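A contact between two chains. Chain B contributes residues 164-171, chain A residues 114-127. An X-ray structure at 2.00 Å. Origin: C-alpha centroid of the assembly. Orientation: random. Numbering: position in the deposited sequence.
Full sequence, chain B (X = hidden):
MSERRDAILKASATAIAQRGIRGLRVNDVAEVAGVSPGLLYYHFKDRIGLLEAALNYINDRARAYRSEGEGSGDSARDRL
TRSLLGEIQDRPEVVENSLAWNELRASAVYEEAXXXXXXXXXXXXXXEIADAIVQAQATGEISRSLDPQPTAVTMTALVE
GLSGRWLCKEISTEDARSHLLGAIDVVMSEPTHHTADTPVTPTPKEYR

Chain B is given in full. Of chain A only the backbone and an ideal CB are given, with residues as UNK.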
# COMPACT_ATOMS: atom_id res chain seq x y z
N GLY B 164 3.27 3.97 1.54
CA GLY B 164 2.17 4.65 0.83
C GLY B 164 1.59 5.79 1.66
O GLY B 164 1.23 6.85 1.12
N ARG B 165 1.47 5.60 2.99
CA ARG B 165 1.03 6.68 3.87
C ARG B 165 2.00 7.84 4.01
O ARG B 165 1.59 9.01 4.02
CB ARG B 165 0.73 6.12 5.26
CG ARG B 165 -0.48 5.17 5.19
CD ARG B 165 -0.90 4.78 6.53
NE ARG B 165 -1.94 3.77 6.42
CZ ARG B 165 -2.49 3.17 7.46
NH1 ARG B 165 -2.12 3.51 8.70
NH2 ARG B 165 -3.39 2.23 7.26
N TRP B 166 3.28 7.49 4.07
CA TRP B 166 4.39 8.44 4.14
C TRP B 166 4.38 9.37 2.93
O TRP B 166 4.51 10.62 3.03
CB TRP B 166 5.71 7.62 4.21
CG TRP B 166 6.98 8.42 4.14
CD1 TRP B 166 7.35 9.47 4.95
CD2 TRP B 166 8.02 8.27 3.17
NE1 TRP B 166 8.57 9.99 4.52
CE2 TRP B 166 9.01 9.27 3.44
CE3 TRP B 166 8.24 7.37 2.12
CZ2 TRP B 166 10.18 9.38 2.70
CZ3 TRP B 166 9.41 7.50 1.36
CH2 TRP B 166 10.36 8.48 1.66
N LEU B 167 4.19 8.77 1.76
CA LEU B 167 4.17 9.53 0.52
C LEU B 167 2.95 10.40 0.38
O LEU B 167 2.97 11.36 -0.40
CB LEU B 167 4.38 8.60 -0.68
CG LEU B 167 5.74 7.93 -0.72
CD1 LEU B 167 5.68 6.76 -1.69
CD2 LEU B 167 6.90 8.85 -1.08
N CYS B 168 1.89 10.09 1.14
CA CYS B 168 0.66 10.92 1.27
C CYS B 168 0.83 12.03 2.30
O CYS B 168 -0.08 12.82 2.52
CB CYS B 168 -0.51 10.03 1.78
SG CYS B 168 -1.19 9.09 0.49
N LYS B 169 1.99 12.07 2.94
CA LYS B 169 2.26 12.97 4.05
C LYS B 169 1.30 12.74 5.20
O LYS B 169 1.01 13.64 6.00
CB LYS B 169 2.28 14.44 3.57
CG LYS B 169 3.54 14.74 2.70
CD LYS B 169 3.70 16.25 2.44
CE LYS B 169 4.69 16.49 1.25
NZ LYS B 169 4.09 16.00 -0.06
N GLU B 170 0.83 11.50 5.30
CA GLU B 170 -0.08 11.15 6.36
C GLU B 170 0.67 10.75 7.61
O GLU B 170 0.11 10.82 8.72
CB GLU B 170 -0.98 9.99 5.89
CG GLU B 170 -2.22 9.83 6.73
CD GLU B 170 -3.14 8.78 6.11
OE1 GLU B 170 -3.62 8.99 4.99
OE2 GLU B 170 -3.35 7.76 6.73
N ILE B 171 1.92 10.31 7.44
CA ILE B 171 2.81 9.95 8.56
C ILE B 171 4.22 10.52 8.28
O ILE B 171 4.68 10.54 7.14
CB ILE B 171 2.81 8.39 8.77
CG1 ILE B 171 3.66 7.94 9.95
CG2 ILE B 171 3.25 7.62 7.52
CD1 ILE B 171 3.59 6.42 10.14
N UNK A 114 -7.13 15.18 -1.83
CA UNK A 114 -7.59 13.88 -1.36
C UNK A 114 -6.99 13.51 -0.00
O UNK A 114 -7.46 12.61 0.70
CB UNK A 114 -7.24 12.80 -2.39
N UNK A 115 -5.90 14.18 0.35
CA UNK A 115 -5.07 13.76 1.51
C UNK A 115 -5.80 13.90 2.81
O UNK A 115 -5.78 12.95 3.65
CB UNK A 115 -3.78 14.58 1.58
N UNK A 116 -6.44 15.07 3.02
CA UNK A 116 -7.14 15.31 4.31
C UNK A 116 -8.33 14.33 4.53
O UNK A 116 -8.43 13.71 5.57
CB UNK A 116 -7.65 16.75 4.36
N UNK A 117 -9.23 14.19 3.55
CA UNK A 117 -10.27 13.17 3.75
C UNK A 117 -9.72 11.75 3.96
O UNK A 117 -10.22 11.04 4.83
CB UNK A 117 -11.21 13.17 2.54
N UNK A 118 -8.75 11.33 3.15
CA UNK A 118 -8.19 9.98 3.29
C UNK A 118 -7.57 9.79 4.67
O UNK A 118 -7.69 8.72 5.26
CB UNK A 118 -7.14 9.72 2.20
N UNK A 119 -6.86 10.80 5.15
CA UNK A 119 -6.24 10.77 6.50
C UNK A 119 -7.32 10.60 7.57
O UNK A 119 -7.17 9.82 8.52
CB UNK A 119 -5.44 12.05 6.76
N UNK A 120 -8.45 11.28 7.38
CA UNK A 120 -9.52 11.24 8.40
C UNK A 120 -10.15 9.89 8.36
O UNK A 120 -10.44 9.34 9.41
CB UNK A 120 -10.57 12.33 8.18
N UNK A 121 -10.41 9.36 7.15
CA UNK A 121 -11.04 8.03 7.07
C UNK A 121 -10.08 6.96 7.57
O UNK A 121 -10.48 6.08 8.32
CB UNK A 121 -11.47 7.72 5.64
N UNK A 122 -8.80 7.05 7.21
CA UNK A 122 -7.81 6.07 7.68
C UNK A 122 -7.72 6.13 9.22
O UNK A 122 -7.66 5.07 9.89
CB UNK A 122 -6.44 6.34 7.05
N UNK A 123 -7.80 7.35 9.77
CA UNK A 123 -7.72 7.53 11.23
C UNK A 123 -8.87 6.83 11.94
O UNK A 123 -8.70 6.26 13.00
CB UNK A 123 -7.72 9.02 11.59
N UNK A 124 -10.06 6.84 11.33
CA UNK A 124 -11.22 6.15 11.87
C UNK A 124 -11.01 4.61 11.89
O UNK A 124 -11.30 3.95 12.87
CB UNK A 124 -12.46 6.51 11.05
N UNK A 125 -10.45 4.07 10.81
CA UNK A 125 -10.13 2.65 10.75
C UNK A 125 -9.08 2.29 11.81
O UNK A 125 -9.24 1.33 12.60
CB UNK A 125 -9.63 2.28 9.35
N UNK A 126 -8.02 3.06 11.82
CA UNK A 126 -6.95 2.88 12.83
C UNK A 126 -7.51 2.88 14.29
O UNK A 126 -7.12 2.06 15.12
CB UNK A 126 -5.91 3.99 12.68
N UNK A 127 -8.44 3.78 14.56
CA UNK A 127 -9.03 3.93 15.88
C UNK A 127 -9.81 2.71 16.35
O UNK A 127 -9.80 2.39 17.53
CB UNK A 127 -9.95 5.15 15.89

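Chain A runs as a helix past the end of a chain B helix, whose last turn closes in a Schellman motif at Lys B169. Position 114 lies out of reach of these chain B residues, so many types would fit; it is Leu A114.

At position 115 CA-to-CB points sideways, and the ideal CB lies 4.2 Å from Cys B168 O. A carbonyl at the end of a helix, beside a lysine, would suit a long side chain, polar or acidic. The residue is Arg A115, extended from an m chi1. Its CD comes 3.4 Å from Cys B168 O, which lies over one face of the guanidinium and receives no hydrogen bond from it. At the guanidinium edge Arg A115 NH1 is 3.1 Å from Lys B169 NZ: two donors of like charge, close without a bond.

Position 116 points away and 117 is out of reach, leaving both free as far as chain B is concerned; they are Asp A116 and Pro A117.

Position 118 points toward chain B, with the ideal CB 4.6 Å from Glu B170 OE1 and the sulfur of Cys B168 beyond. A medium-sized apolar residue would suit, as might a small donor. It is Leu A118, with CD2 4.3 Å from Cys B168 SG, an apolar contact.

At 119 the ideal CB is already 3.9 Å from Glu B170 CG, which favors a small residue. Ala A119 lets the carboxylate approach, with Glu B170 OE1 3.5 Å from Ala A119 CA. Two waters complete the join: one donates to Arg A115 O and Glu B170 OE1, the other to Ala A119 O and, weakly, Glu B170 OE2. Backbone carbonyls and a carboxylate are all acceptors, so water supplies the protons between them.

Position 120 points away and 121 is out of reach: Arg A120 and Thr A121.

Position 122 points toward chain B, its ideal CB 3.4 Å from Glu B170 OE2 and 5.1 Å from Arg B165 CZ. Small residues fit, alanine, serine or threonine among them. It is Thr A122, whose OG1 donates to Leu A118 O (2.8 Å) one turn back. Its CG2 meets chain B, 3.3 Å from Glu B170 OE2 and 3.6 Å from Arg B165 CZ, over one guanidinium face.

Positions 123, 124 and 127, without contact, are Ala A123, Ala A124 and Ser A127.

Positions 125 and 126 point toward chain B, but their ideal CBs have nothing within 5.5 Å, so reaching Arg B165 takes some length; aromatic, aliphatic or acidic residues could serve. Trp A125 brings CZ3 to 3.9 Å from Arg B165 NH2, at the guanidinium edge, while Val A126 CG2 lies 4.0 Å from Arg B165 NH1.

Chain A, residues 114-127: LRDPLARTTAAWVS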
# COMPACT_ATOMS: atom_id res chain seq x y z
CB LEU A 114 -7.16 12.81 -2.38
CG LEU A 114 -8.21 12.30 -3.36
CD1 LEU A 114 -7.66 11.06 -4.13
CD2 LEU A 114 -9.43 11.90 -2.45
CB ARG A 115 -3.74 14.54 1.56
CG ARG A 115 -2.80 14.14 0.44
CD ARG A 115 -1.58 15.04 0.49
NE ARG A 115 -0.62 14.60 -0.54
CZ ARG A 115 0.59 15.13 -0.69
NH1 ARG A 115 0.99 16.12 0.13
NH2 ARG A 115 1.39 14.67 -1.64
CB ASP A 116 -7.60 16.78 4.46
CG ASP A 116 -6.46 17.70 4.88
OD1 ASP A 116 -5.35 17.21 5.23
OD2 ASP A 116 -6.67 18.91 4.91
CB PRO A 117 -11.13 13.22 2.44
CG PRO A 117 -10.69 14.36 1.71
CD PRO A 117 -9.43 14.96 2.30
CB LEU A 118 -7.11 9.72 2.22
CG LEU A 118 -6.38 8.36 2.20
CD1 LEU A 118 -7.38 7.17 2.18
CD2 LEU A 118 -5.42 8.30 1.02
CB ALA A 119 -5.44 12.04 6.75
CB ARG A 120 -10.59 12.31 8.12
CG ARG A 120 -10.18 13.74 8.59
CD ARG A 120 -11.34 14.74 8.47
NE ARG A 120 -11.74 15.03 7.08
CZ ARG A 120 -11.35 16.10 6.37
NH1 ARG A 120 -10.50 16.99 6.83
NH2 ARG A 120 -11.80 16.24 5.13
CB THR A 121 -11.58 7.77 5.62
OG1 THR A 121 -12.49 8.81 5.32
CG2 THR A 121 -12.33 6.43 5.51
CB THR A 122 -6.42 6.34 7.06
OG1 THR A 122 -6.52 6.25 5.66
CG2 THR A 122 -5.34 5.33 7.57
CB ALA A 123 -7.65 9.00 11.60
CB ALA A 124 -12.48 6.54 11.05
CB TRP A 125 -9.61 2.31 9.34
CG TRP A 125 -9.17 0.89 9.11
CD1 TRP A 125 -9.53 -0.24 9.83
CD2 TRP A 125 -8.26 0.44 8.08
NE1 TRP A 125 -8.87 -1.36 9.28
CE2 TRP A 125 -8.08 -0.96 8.23
CE3 TRP A 125 -7.53 1.11 7.08
CZ2 TRP A 125 -7.25 -1.71 7.39
CZ3 TRP A 125 -6.70 0.38 6.24
CH2 TRP A 125 -6.56 -1.02 6.40
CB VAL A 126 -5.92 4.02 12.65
CG1 VAL A 126 -4.93 4.06 13.86
CG2 VAL A 126 -5.08 3.76 11.34
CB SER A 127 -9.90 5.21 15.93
OG SER A 127 -10.32 5.48 17.23
O HOH W 1 -3.78 11.11 3.46
O HOH W 2 -4.65 8.94 9.16
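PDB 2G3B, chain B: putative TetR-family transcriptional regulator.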